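Local coordinates for clavulanic acid biosynthesis oligopeptide binding protein 2 (Streptomyces clavuligerus, PDB 2WOL) that probably binds peptides as a solute-binding protein of the clavulanic acid biosynthetic pathway, at residues A15-G20 and S294-P299; E290-H295 and L532-P537; T355-Q360 and P458-F463; I494-H499 and A507-A512. One frame throughout, in Å; residues are numbered along the deposited sequence.

Interaction 1 (A15-G20 and S294-P299)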
loop_
_atom_site.group_PDB
_atom_site.type_symbol
_atom_site.label_atom_id
_atom_site.label_comp_id
_atom_site.label_asym_id
_atom_site.label_seq_id
_atom_site.Cartn_x
_atom_site.Cartn_y
_atom_site.Cartn_z
ATOM N N ALA A 15 -8.867 26.361 -1.855
ATOM C CA ALA A 15 -7.865 26.600 -0.817
ATOM C C ALA A 15 -6.453 26.823 -1.354
ATOM O O ALA A 15 -5.618 27.429 -0.673
ATOM C CB ALA A 15 -7.869 25.453 0.193
ATOM N N GLY A 16 -6.188 26.319 -2.557
ATOM C CA GLY A 16 -4.889 26.484 -3.204
ATOM C C GLY A 16 -4.216 25.173 -3.554
ATOM O O GLY A 16 -4.459 24.149 -2.913
ATOM N N TRP A 17 -3.365 25.213 -4.578
ATOM C CA TRP A 17 -2.546 24.073 -4.982
ATOM C C TRP A 17 -1.831 23.453 -3.780
ATOM O O TRP A 17 -1.193 24.163 -2.997
ATOM C CB TRP A 17 -1.522 24.543 -6.019
ATOM C CG TRP A 17 -0.577 23.494 -6.512
ATOM C CD1 TRP A 17 0.689 23.265 -6.072
ATOM C CD2 TRP A 17 -0.816 22.549 -7.563
ATOM N NE1 TRP A 17 1.256 22.226 -6.774
ATOM C CE2 TRP A 17 0.353 21.770 -7.698
ATOM C CE3 TRP A 17 -1.908 22.283 -8.402
ATOM C CZ2 TRP A 17 0.464 20.736 -8.639
ATOM C CZ3 TRP A 17 -1.799 21.258 -9.340
ATOM C CH2 TRP A 17 -0.619 20.496 -9.448
ATOM N N ASP A 18 -1.965 22.130 -3.636
ATOM C CA ASP A 18 -1.302 21.354 -2.576
ATOM C C ASP A 18 -1.729 21.684 -1.138
ATOM O O ASP A 18 -1.072 21.248 -0.188
ATOM C CB ASP A 18 0.233 21.441 -2.692
ATOM C CG ASP A 18 0.835 20.291 -3.484
ATOM O OD1 ASP A 18 0.090 19.424 -3.989
ATOM O OD2 ASP A 18 2.081 20.247 -3.594
ATOM N N ALA A 19 -2.828 22.421 -0.974
ATOM C CA ALA A 19 -3.285 22.824 0.359
ATOM C C ALA A 19 -3.614 21.634 1.266
ATOM O O ALA A 19 -3.538 21.741 2.495
ATOM C CB ALA A 19 -4.474 23.766 0.255
ATOM N N GLY A 20 -3.981 20.509 0.652
ATOM C CA GLY A 20 -4.317 19.286 1.389
ATOM C C GLY A 20 -3.149 18.339 1.608
ATOM O O GLY A 20 -3.338 17.220 2.093
ATOM N N SER A 294 -6.340 25.436 -7.803
ATOM C CA SER A 294 -6.608 25.716 -6.398
ATOM C C SER A 294 -7.399 24.594 -5.716
ATOM O O SER A 294 -7.486 24.553 -4.487
ATOM C CB SER A 294 -7.315 27.068 -6.244
ATOM O OG SER A 294 -8.676 26.993 -6.627
ATOM N N HIS A 295 -7.958 23.693 -6.526
ATOM C CA HIS A 295 -8.737 22.550 -6.040
ATOM C C HIS A 295 -7.966 21.233 -6.157
ATOM O O HIS A 295 -8.549 20.159 -6.011
ATOM C CB HIS A 295 -10.048 22.417 -6.830
ATOM C CG HIS A 295 -10.919 23.634 -6.788
ATOM N ND1 HIS A 295 -11.505 24.090 -5.630
ATOM C CD2 HIS A 295 -11.324 24.474 -7.770
ATOM C CE1 HIS A 295 -12.225 25.165 -5.895
ATOM N NE2 HIS A 295 -12.132 25.420 -7.187
ATOM N N THR A 296 -6.662 21.314 -6.407
ATOM C CA THR A 296 -5.867 20.129 -6.720
ATOM C C THR A 296 -4.685 19.934 -5.765
ATOM O O THR A 296 -3.998 20.893 -5.403
ATOM C CB THR A 296 -5.364 20.184 -8.184
ATOM O OG1 THR A 296 -6.486 20.367 -9.052
ATOM C CG2 THR A 296 -4.657 18.902 -8.573
ATOM N N ASP A 297 -4.478 18.680 -5.362
ATOM C CA ASP A 297 -3.330 18.259 -4.563
ATOM C C ASP A 297 -2.480 17.287 -5.367
ATOM O O ASP A 297 -3.010 16.459 -6.106
ATOM C CB ASP A 297 -3.807 17.595 -3.270
ATOM C CG ASP A 297 -4.566 18.553 -2.376
ATOM O OD1 ASP A 297 -4.029 19.642 -2.092
ATOM O OD2 ASP A 297 -5.694 18.224 -1.956
ATOM N N ASN A 298 -1.161 17.394 -5.218
ATOM C CA ASN A 298 -0.218 16.581 -5.995
ATOM C C ASN A 298 0.751 15.819 -5.070
ATOM O O ASN A 298 1.959 16.055 -5.097
ATOM C CB ASN A 298 0.535 17.491 -6.981
ATOM C CG ASN A 298 1.348 16.722 -8.029
ATOM O OD1 ASN A 298 1.106 15.544 -8.315
ATOM N ND2 ASN A 298 2.316 17.411 -8.619
ATOM N N PRO A 299 0.221 14.900 -4.240
ATOM C CA PRO A 299 1.064 14.231 -3.255
ATOM C C PRO A 299 1.880 13.087 -3.845
ATOM O O PRO A 299 1.557 12.579 -4.921
ATOM C CB PRO A 299 0.040 13.653 -2.276
ATOM C CG PRO A 299 -1.123 13.326 -3.139
ATOM C CD PRO A 299 -1.177 14.429 -4.168
HETATM O O HOH W 1 3.355 17.974 -4.082
#
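Backbone hydrogen bonds fix the spacing between G16 and S294 and between D18 and T296. G16 N reaches S294 O at 2.9 Å in the carbonyl plane, on a lone pair, and D18 N gives T296 O a straighter bond of 3.0 Å (168° at the hydrogen). G16 to A19 form a type II beta turn, closed by A19 N to G16 O, and D18 N, inside the turn, makes the second bond.

Two carboxylates then grip main-chain N-H groups in reciprocal fashion. D18 OD1 accepts from N298 N at 2.7 Å, nearly along its C-O axis, and D297 OD1 takes G20 N at 2.9 Å from 40° above the carboxylate plane. The other D18 oxygen, OD2, is tied through a water to N298 O. Since D18 OD1 and D297 OD1 lie 4.5 Å apart, their like charges probably repel; D297 OD2 also bonds to Y551 and forms a salt bridge with R535, which probably offsets part of this.

Apolar contact falls to W17. With CG anti to the backbone N (chi1 179°), its indole crosses T296 at a slant, CZ3 to CG2 3.8 Å, while CZ2 approaches N298 CB at 3.6 Å.

The loop preceding strand 34-39 is thereby laid against the short strand 296-297, which pairs antiparallel with strand 523-534. W17 also touches L532 of that strand and T287 of helix 280-288, and makes a cation-pi contact with R293.

Interaction 2 (E290-H295 and L532-P537)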
loop_
_atom_site.group_PDB
_atom_site.type_symbol
_atom_site.label_atom_id
_atom_site.label_comp_id
_atom_site.label_asym_id
_atom_site.label_seq_id
_atom_site.Cartn_x
_atom_site.Cartn_y
_atom_site.Cartn_z
ATOM N N GLU A 290 -6.194 28.246 -13.460
ATOM C CA GLU A 290 -5.836 28.804 -12.154
ATOM C C GLU A 290 -6.863 28.473 -11.067
ATOM O O GLU A 290 -6.492 28.198 -9.924
ATOM C CB GLU A 290 -5.599 30.319 -12.259
ATOM C CG GLU A 290 -4.905 30.966 -11.047
ATOM C CD GLU A 290 -3.432 30.571 -10.866
ATOM O OE1 GLU A 290 -2.803 30.034 -11.809
ATOM O OE2 GLU A 290 -2.898 30.812 -9.761
ATOM N N VAL A 291 -8.144 28.491 -11.426
ATOM C CA VAL A 291 -9.201 28.113 -10.489
ATOM C C VAL A 291 -9.125 26.615 -10.164
ATOM O O VAL A 291 -9.162 26.229 -8.996
ATOM C CB VAL A 291 -10.610 28.510 -10.999
ATOM C CG1 VAL A 291 -11.690 27.993 -10.061
ATOM C CG2 VAL A 291 -10.721 30.029 -11.138
ATOM N N LEU A 292 -8.996 25.781 -11.194
ATOM C CA LEU A 292 -8.893 24.331 -10.996
ATOM C C LEU A 292 -7.642 23.901 -10.215
ATOM O O LEU A 292 -7.704 22.970 -9.407
ATOM C CB LEU A 292 -8.992 23.589 -12.334
ATOM C CG LEU A 292 -10.343 23.644 -13.065
ATOM C CD1 LEU A 292 -10.293 22.789 -14.323
ATOM C CD2 LEU A 292 -11.512 23.219 -12.178
ATOM N N ARG A 293 -6.522 24.586 -10.444
ATOM C CA ARG A 293 -5.286 24.342 -9.694
ATOM C C ARG A 293 -5.498 24.479 -8.188
ATOM O O ARG A 293 -4.913 23.734 -7.400
ATOM C CB ARG A 293 -4.189 25.315 -10.122
ATOM C CG ARG A 293 -3.471 24.945 -11.397
ATOM C CD ARG A 293 -2.290 25.880 -11.630
ATOM N NE ARG A 293 -1.178 25.585 -10.729
ATOM C CZ ARG A 293 -0.267 24.640 -10.947
ATOM N NH1 ARG A 293 -0.327 23.891 -12.044
ATOM N NH2 ARG A 293 0.709 24.441 -10.072
ATOM N N SER A 294 -6.340 25.436 -7.803
ATOM C CA SER A 294 -6.608 25.716 -6.398
ATOM C C SER A 294 -7.399 24.594 -5.716
ATOM O O SER A 294 -7.486 24.553 -4.487
ATOM C CB SER A 294 -7.315 27.068 -6.244
ATOM O OG SER A 294 -8.676 26.993 -6.627
ATOM N N HIS A 295 -7.958 23.693 -6.526
ATOM C CA HIS A 295 -8.737 22.550 -6.040
ATOM C C HIS A 295 -7.966 21.233 -6.157
ATOM O O HIS A 295 -8.549 20.159 -6.011
ATOM C CB HIS A 295 -10.048 22.417 -6.830
ATOM C CG HIS A 295 -10.919 23.634 -6.788
ATOM N ND1 HIS A 295 -11.505 24.090 -5.630
ATOM C CD2 HIS A 295 -11.324 24.474 -7.770
ATOM C CE1 HIS A 295 -12.225 25.165 -5.895
ATOM N NE2 HIS A 295 -12.132 25.420 -7.187
ATOM N N LEU A 532 -2.465 13.204 -8.870
ATOM C CA LEU A 532 -3.238 14.437 -8.771
ATOM C C LEU A 532 -4.638 14.138 -8.262
ATOM O O LEU A 532 -5.420 13.495 -8.955
ATOM C CB LEU A 532 -3.315 15.138 -10.131
ATOM C CG LEU A 532 -2.036 15.806 -10.643
ATOM C CD1 LEU A 532 -2.168 16.148 -12.101
ATOM C CD2 LEU A 532 -1.699 17.050 -9.844
ATOM N N HIS A 533 -4.942 14.590 -7.046
ATOM C CA HIS A 533 -6.291 14.452 -6.500
ATOM C C HIS A 533 -7.043 15.765 -6.631
ATOM O O HIS A 533 -6.470 16.829 -6.392
ATOM C CB HIS A 533 -6.258 14.085 -5.016
ATOM C CG HIS A 533 -5.589 12.781 -4.708
ATOM N ND1 HIS A 533 -5.892 11.603 -5.361
ATOM C CD2 HIS A 533 -4.667 12.463 -3.767
ATOM C CE1 HIS A 533 -5.165 10.623 -4.852
ATOM N NE2 HIS A 533 -4.415 11.118 -3.883
ATOM N N PHE A 534 -8.326 15.680 -6.982
ATOM C CA PHE A 534 -9.200 16.852 -7.086
ATOM C C PHE A 534 -10.203 16.849 -5.932
ATOM O O PHE A 534 -10.848 15.839 -5.664
ATOM C CB PHE A 534 -9.935 16.849 -8.435
ATOM C CG PHE A 534 -10.702 18.115 -8.718
ATOM C CD1 PHE A 534 -10.083 19.185 -9.363
ATOM C CD2 PHE A 534 -12.043 18.238 -8.351
ATOM C CE1 PHE A 534 -10.783 20.361 -9.627
ATOM C CE2 PHE A 534 -12.756 19.423 -8.616
ATOM C CZ PHE A 534 -12.115 20.477 -9.257
ATOM N N ARG A 535 -10.316 17.979 -5.242
ATOM C CA ARG A 535 -11.248 18.108 -4.120
ATOM C C ARG A 535 -12.242 19.223 -4.393
ATOM O O ARG A 535 -11.854 20.369 -4.641
ATOM C CB ARG A 535 -10.504 18.393 -2.805
ATOM C CG ARG A 535 -9.376 19.409 -2.944
ATOM C CD ARG A 535 -8.828 19.916 -1.611
ATOM N NE ARG A 535 -7.454 20.353 -1.834
ATOM C CZ ARG A 535 -7.107 21.547 -2.309
ATOM N NH1 ARG A 535 -8.030 22.474 -2.555
ATOM N NH2 ARG A 535 -5.826 21.812 -2.528
ATOM N N ASN A 536 -13.528 18.900 -4.346
ATOM C CA ASN A 536 -14.536 19.942 -4.476
ATOM C C ASN A 536 -14.559 20.842 -3.240
ATOM O O ASN A 536 -14.339 20.363 -2.126
ATOM C CB ASN A 536 -15.893 19.341 -4.809
ATOM C CG ASN A 536 -16.051 19.098 -6.297
ATOM O OD1 ASN A 536 -15.919 20.025 -7.098
ATOM N ND2 ASN A 536 -16.306 17.851 -6.681
ATOM N N PRO A 537 -14.775 22.157 -3.436
ATOM C CA PRO A 537 -14.561 23.122 -2.342
ATOM C C PRO A 537 -15.535 23.050 -1.151
ATOM O O PRO A 537 -15.234 23.591 -0.078
ATOM C CB PRO A 537 -14.645 24.482 -3.053
ATOM C CG PRO A 537 -15.478 24.230 -4.270
ATOM C CD PRO A 537 -15.161 22.821 -4.697
HETATM O O HOH W 2 -11.360 22.657 -3.463
#
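L292, on the weakly bonded turn of helix 290-293, meets F534 through CD2, 3.9 Å from CE1 and set obliquely to the ring. S294 follows with its carbonyl: R535 NH1 donates to S294 O at 2.9 Å, the donor tilted 16° from the carbonyl plane. The R535 chain, extended from CG to NE, carries the guanidinium there, and H295 C lies over one of its faces, toward the rim. The S294 hydroxyl turns back instead and donates to V291 O.

H295 makes the broadest contact. Its O accepts R535 N at 2.9 Å in a nearly straight bond (175° at the hydrogen), which continues the antiparallel pairing of strands 296-297 and 523-534 just past their ends, and also lies over one face of the F534 ring. Its side chain runs beside F534, pointing the same way; CB comes within 3.5 Å of F534 CE1, and the ring planes stand at 54°, neither stacked nor edge-to-face. Farther out, H295 CE1 touches P537 CG at 3.8 Å. A water in the imidazole plane joins ND1 to R535 O, while NE2 is bonded to T12 O.

The buried guanidinium thus probably has its charge largely balanced by the D297 carboxylate, while the S294 and G16 carbonyls take up other N-H groups.

Interaction 3 (T355-Q360 and P458-F463)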
loop_
_atom_site.group_PDB
_atom_site.type_symbol
_atom_site.label_atom_id
_atom_site.label_comp_id
_atom_site.label_asym_id
_atom_site.label_seq_id
_atom_site.Cartn_x
_atom_site.Cartn_y
_atom_site.Cartn_z
ATOM N N THR A 355 9.027 9.342 3.360
ATOM C CA THR A 355 8.179 9.239 4.553
ATOM C C THR A 355 8.818 8.373 5.629
ATOM O O THR A 355 8.473 8.476 6.809
ATOM C CB THR A 355 6.787 8.644 4.236
ATOM O OG1 THR A 355 6.930 7.509 3.372
ATOM C CG2 THR A 355 5.883 9.682 3.587
ATOM N N LEU A 356 9.745 7.512 5.218
ATOM C CA LEU A 356 10.358 6.560 6.138
ATOM C C LEU A 356 11.642 7.109 6.749
ATOM O O LEU A 356 12.446 7.726 6.046
ATOM C CB LEU A 356 10.620 5.225 5.437
ATOM C CG LEU A 356 9.423 4.553 4.758
ATOM C CD1 LEU A 356 9.860 3.240 4.145
ATOM C CD2 LEU A 356 8.265 4.332 5.727
ATOM N N PRO A 357 11.830 6.895 8.067
ATOM C CA PRO A 357 13.017 7.342 8.805
ATOM C C PRO A 357 14.350 6.998 8.142
ATOM O O PRO A 357 15.271 7.812 8.174
ATOM C CB PRO A 357 12.884 6.614 10.145
ATOM C CG PRO A 357 11.415 6.493 10.336
ATOM C CD PRO A 357 10.861 6.227 8.961
ATOM N N ALA A 358 14.446 5.815 7.535
ATOM C CA ALA A 358 15.704 5.350 6.954
ATOM C C ALA A 358 16.062 5.987 5.612
ATOM O O ALA A 358 17.163 5.770 5.101
ATOM C CB ALA A 358 15.714 3.836 6.839
ATOM N N HIS A 359 15.145 6.768 5.041
ATOM C CA HIS A 359 15.422 7.471 3.789
ATOM C C HIS A 359 16.794 8.147 3.823
ATOM O O HIS A 359 17.135 8.857 4.775
ATOM C CB HIS A 359 14.330 8.495 3.486
ATOM C CG HIS A 359 14.499 9.182 2.169
ATOM N ND1 HIS A 359 14.977 10.470 2.057
ATOM C CD2 HIS A 359 14.259 8.757 0.906
ATOM C CE1 HIS A 359 15.020 10.811 0.781
ATOM N NE2 HIS A 359 14.592 9.789 0.061
ATOM N N GLN A 360 17.586 7.908 2.780
ATOM C CA GLN A 360 18.971 8.372 2.746
ATOM C C GLN A 360 19.416 8.735 1.336
ATOM O O GLN A 360 18.805 8.305 0.352
ATOM C CB GLN A 360 19.900 7.281 3.290
ATOM C CG GLN A 360 19.925 6.024 2.413
ATOM C CD GLN A 360 20.841 4.933 2.932
ATOM O OE1 GLN A 360 21.878 5.206 3.543
ATOM N NE2 GLN A 360 20.466 3.680 2.679
ATOM N N PRO A 458 3.182 1.598 6.519
ATOM C CA PRO A 458 4.233 2.595 6.276
ATOM C C PRO A 458 5.469 2.488 7.175
ATOM O O PRO A 458 5.759 3.402 7.955
ATOM C CB PRO A 458 3.504 3.925 6.495
ATOM C CG PRO A 458 2.462 3.602 7.506
ATOM C CD PRO A 458 2.044 2.178 7.259
ATOM N N THR A 459 6.185 1.374 7.046
ATOM C CA THR A 459 7.449 1.179 7.748
ATOM C C THR A 459 8.473 0.619 6.779
ATOM O O THR A 459 8.125 0.148 5.686
ATOM C CB THR A 459 7.332 0.180 8.928
ATOM O OG1 THR A 459 7.014 -1.121 8.424
ATOM C CG2 THR A 459 6.276 0.623 9.935
ATOM N N GLU A 460 9.737 0.652 7.191
ATOM C CA GLU A 460 10.815 0.083 6.391
ATOM C C GLU A 460 10.621 -1.413 6.143
ATOM O O GLU A 460 10.874 -1.896 5.034
ATOM C CB GLU A 460 12.175 0.348 7.035
ATOM C CG GLU A 460 12.639 1.794 6.958
ATOM C CD GLU A 460 12.149 2.647 8.116
ATOM O OE1 GLU A 460 11.185 2.250 8.803
ATOM O OE2 GLU A 460 12.734 3.723 8.340
ATOM N N TYR A 461 10.160 -2.143 7.162
ATOM C CA TYR A 461 9.866 -3.559 6.975
ATOM C C TYR A 461 8.769 -3.752 5.935
ATOM O O TYR A 461 8.933 -4.524 4.992
ATOM C CB TYR A 461 9.473 -4.269 8.279
ATOM C CG TYR A 461 9.273 -5.748 8.037
ATOM C CD1 TYR A 461 10.344 -6.633 8.127
ATOM C CD2 TYR A 461 8.025 -6.254 7.659
ATOM C CE1 TYR A 461 10.181 -7.992 7.870
ATOM C CE2 TYR A 461 7.850 -7.608 7.401
ATOM C CZ TYR A 461 8.931 -8.470 7.509
ATOM O OH TYR A 461 8.757 -9.808 7.248
ATOM N N GLY A 462 7.653 -3.050 6.118
ATOM C CA GLY A 462 6.535 -3.136 5.187
ATOM C C GLY A 462 6.946 -2.810 3.763
ATOM O O GLY A 462 6.504 -3.459 2.817
ATOM N N PHE A 463 7.804 -1.803 3.613
ATOM C CA PHE A 463 8.221 -1.382 2.286
ATOM C C PHE A 463 9.248 -2.308 1.637
ATOM O O PHE A 463 9.096 -2.700 0.473
ATOM C CB PHE A 463 8.749 0.058 2.294
ATOM C CG PHE A 463 9.074 0.567 0.920
ATOM C CD1 PHE A 463 8.078 1.129 0.129
ATOM C CD2 PHE A 463 10.356 0.437 0.400
ATOM C CE1 PHE A 463 8.354 1.565 -1.159
ATOM C CE2 PHE A 463 10.648 0.878 -0.887
ATOM C CZ PHE A 463 9.651 1.443 -1.664
#
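L356 and E460 carry this contact, the leucine pointing into the start of helix 460-468 and the glutamate folding back toward the loop. L356 has CB directed at the helix segment, and its two methyls divide the work. CD2 lies against the main chain before the helix, 3.5 Å from P458 O, whereas CD1 meets F463 CB at 3.8 Å. The L356 and F463 side chains slant across each other, and CD1 stands oblique to the phenyl ring. F463 in turn packs edge-to-face with W453, which also donates its indole N-H to F463 O.

E460 starts out across the contact rather than into it. A bend at chi2 (88°) swings CD round, and the carboxylate arrives at the type I beta turn from L356 to H359. Here OE2 accepts A358 N at 2.8 Å, approached nearly along its C-O axis, with 143° at the hydrogen. The same oxygen is packed against carbon: P357 CD lies 3.2 Å from E460 OE2 and A358 CB lies 3.3 Å from it. P357 crosses E460 at a slant, and E460 CG rests 3.7 Å from A358 CB.

T459 turns its side chain away from the loop to serve as N-cap. Its OG1 accepts G462 N at 3.1 Å and is hydrogen-bonded to D182.

Carboxylate and leucine thus do different jobs: one oxygen of E460 satisfies an N-H inside the turn, and L356 fills the apolar side toward F463. A buried carboxylate at the first turn of a helix may be favoured in its charged form by the helix N-terminus and by the A358 N-H.

Interaction 4 (I494-H499 and A507-A512)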
loop_
_atom_site.group_PDB
_atom_site.type_symbol
_atom_site.label_atom_id
_atom_site.label_comp_id
_atom_site.label_asym_id
_atom_site.label_seq_id
_atom_site.Cartn_x
_atom_site.Cartn_y
_atom_site.Cartn_z
ATOM N N ILE A 494 17.676 -7.495 8.589
ATOM C CA ILE A 494 16.229 -7.338 8.729
ATOM C C ILE A 494 15.765 -7.899 10.079
ATOM O O ILE A 494 15.040 -7.229 10.820
ATOM C CB ILE A 494 15.456 -7.980 7.540
ATOM C CG1 ILE A 494 15.720 -7.187 6.250
ATOM C CG2 ILE A 494 13.949 -8.065 7.840
ATOM C CD1 ILE A 494 15.114 -7.793 4.996
ATOM N N ASP A 495 16.209 -9.112 10.407
ATOM C CA ASP A 495 15.891 -9.713 11.702
ATOM C C ASP A 495 16.328 -8.808 12.853
ATOM O O ASP A 495 15.593 -8.641 13.828
ATOM C CB ASP A 495 16.528 -11.102 11.830
ATOM C CG ASP A 495 15.816 -12.158 10.993
ATOM O OD1 ASP A 495 14.696 -11.894 10.498
ATOM O OD2 ASP A 495 16.379 -13.265 10.836
ATOM N N GLU A 496 17.512 -8.206 12.735
ATOM C CA GLU A 496 18.006 -7.315 13.788
ATOM C C GLU A 496 17.102 -6.099 14.006
ATOM O O GLU A 496 16.820 -5.735 15.150
ATOM C CB GLU A 496 19.451 -6.878 13.535
ATOM C CG GLU A 496 20.088 -6.214 14.752
ATOM C CD GLU A 496 21.558 -5.883 14.575
ATOM O OE1 GLU A 496 22.194 -6.396 13.628
ATOM O OE2 GLU A 496 22.075 -5.102 15.404
ATOM N N THR A 497 16.636 -5.482 12.919
ATOM C CA THR A 497 15.736 -4.326 13.034
ATOM C C THR A 497 14.483 -4.672 13.839
ATOM O O THR A 497 14.010 -3.862 14.635
ATOM C CB THR A 497 15.299 -3.750 11.657
ATOM O OG1 THR A 497 14.390 -4.648 11.007
ATOM C CG2 THR A 497 16.492 -3.473 10.751
ATOM N N LEU A 498 13.976 -5.888 13.641
ATOM C CA LEU A 498 12.707 -6.314 14.233
ATOM C C LEU A 498 12.717 -6.420 15.760
ATOM O O LEU A 498 11.658 -6.334 16.388
ATOM C CB LEU A 498 12.220 -7.619 13.595
ATOM C CG LEU A 498 11.762 -7.500 12.136
ATOM C CD1 LEU A 498 11.494 -8.870 11.539
ATOM C CD2 LEU A 498 10.539 -6.595 11.996
ATOM N N HIS A 499 13.901 -6.593 16.349
ATOM C CA HIS A 499 14.038 -6.599 17.813
ATOM C C HIS A 499 14.757 -5.368 18.371
ATOM O O HIS A 499 14.963 -5.265 19.585
ATOM C CB HIS A 499 14.711 -7.886 18.310
ATOM C CG HIS A 499 16.170 -7.980 17.985
ATOM N ND1 HIS A 499 16.677 -8.910 17.104
ATOM C CD2 HIS A 499 17.233 -7.269 18.433
ATOM C CE1 HIS A 499 17.987 -8.764 17.019
ATOM N NE2 HIS A 499 18.348 -7.773 17.814
ATOM N N ALA A 507 16.792 2.623 12.201
ATOM C CA ALA A 507 16.930 3.346 10.937
ATOM C C ALA A 507 18.301 3.120 10.292
ATOM O O ALA A 507 18.391 2.922 9.077
ATOM C CB ALA A 507 16.666 4.834 11.140
ATOM N N GLU A 508 19.360 3.132 11.102
ATOM C CA GLU A 508 20.716 2.901 10.598
ATOM C C GLU A 508 20.896 1.490 10.053
ATOM O O GLU A 508 21.575 1.294 9.048
ATOM C CB GLU A 508 21.774 3.198 11.670
ATOM C CG GLU A 508 22.037 4.685 11.897
ATOM C CD GLU A 508 22.352 5.437 10.609
ATOM O OE1 GLU A 508 23.324 5.068 9.910
ATOM O OE2 GLU A 508 21.623 6.400 10.296
ATOM N N LEU A 509 20.291 0.513 10.721
ATOM C CA LEU A 509 20.296 -0.859 10.231
ATOM C C LEU A 509 19.582 -0.954 8.885
ATOM O O LEU A 509 20.062 -1.620 7.974
ATOM C CB LEU A 509 19.657 -1.804 11.248
ATOM C CG LEU A 509 20.474 -2.108 12.508
ATOM C CD1 LEU A 509 19.568 -2.678 13.587
ATOM C CD2 LEU A 509 21.647 -3.046 12.219
ATOM N N TRP A 510 18.442 -0.273 8.764
ATOM C CA TRP A 510 17.695 -0.268 7.507
ATOM C C TRP A 510 18.463 0.387 6.368
ATOM O O TRP A 510 18.361 -0.049 5.220
ATOM C CB TRP A 510 16.316 0.365 7.678
ATOM C CG TRP A 510 15.305 -0.601 8.209
ATOM C CD1 TRP A 510 14.656 -0.537 9.409
ATOM C CD2 TRP A 510 14.829 -1.789 7.558
ATOM N NE1 TRP A 510 13.803 -1.605 9.543
ATOM C CE2 TRP A 510 13.891 -2.392 8.423
ATOM C CE3 TRP A 510 15.100 -2.399 6.321
ATOM C CZ2 TRP A 510 13.225 -3.577 8.098
ATOM C CZ3 TRP A 510 14.436 -3.578 5.998
ATOM C CH2 TRP A 510 13.512 -4.155 6.882
ATOM N N ARG A 511 19.236 1.420 6.692
ATOM C CA ARG A 511 20.112 2.060 5.714
ATOM C C ARG A 511 21.182 1.103 5.203
ATOM O O ARG A 511 21.509 1.115 4.017
ATOM C CB ARG A 511 20.743 3.330 6.287
ATOM C CG ARG A 511 19.755 4.460 6.395
ATOM C CD ARG A 511 20.322 5.672 7.085
ATOM N NE ARG A 511 19.377 6.773 6.944
ATOM C CZ ARG A 511 19.423 7.915 7.621
ATOM N NH1 ARG A 511 20.373 8.130 8.523
ATOM N NH2 ARG A 511 18.502 8.841 7.396
ATOM N N ALA A 512 21.711 0.267 6.097
ATOM C CA ALA A 512 22.662 -0.769 5.706
ATOM C C ALA A 512 22.005 -1.817 4.800
ATOM O O ALA A 512 22.612 -2.263 3.825
ATOM C CB ALA A 512 23.282 -1.433 6.932
HETATM O O HOH W 3 11.992 -3.156 11.429
#
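T497 and W510 form the tight part of this helix pair. The threonine methyl CG2 sits over one face of the indole, 3.6 Å from the centroid of the five-membered ring and only 14° off its normal, a CH-pi contact. Their side chains cross at about a right angle. T497 OG1 lies between the backbone N and the carbonyl carbon (chi1 71°), from where it bonds to I494 O at 2.7 Å on a lone pair, and it also comes within 3.3 Å of W510 CZ2. No direct hydrogen bond spans the segments; a water in the indole plane accepts from W510 NE1 and donates to T497 OG1. I494 extends the packing to the six-membered ring, CG1 to CH2 3.8 Å.

Helices 488-499 and 503-520 make an antiparallel helical hairpin: the short segments run at 167°, with axes 9.2 Å apart at closest approach. Y461 of helix 460-468 touches both I494 and W510.

The partly exposed side is looser and depends on L509 and E496. L509 CB still reaches T497 CG2 at 3.6 Å, the two side chains sliding past each other in opposite directions. Beyond it, the extended E496 chain crosses L509 at about a right angle and lays its carboxylate against CD2, with OE1 3.7 Å away.

Overall arrangement
Interactions 1 and 2 share S294 and H295 and have centres about 6 Å apart. R535, just after strand 523-534, reaches into both. Interaction 1 is mainly polar and partly buried; interaction 2, which is buried, adds H295 and F534 packing to its two hydrogen bonds. Interactions 3 and 4 are also buried, with centres about 11 Å apart, and meet where R511 probably hydrogen-bonds to the carbonyls of A358 and H359 and W510 packs on E460. Interaction 3 mixes one hydrogen bond with apolar packing, while interaction 4 relies on helix-to-helix van der Waals contact. Interactions 2 and 4 lie on opposite sides of the chain's centre, about 40 Å apart between centres.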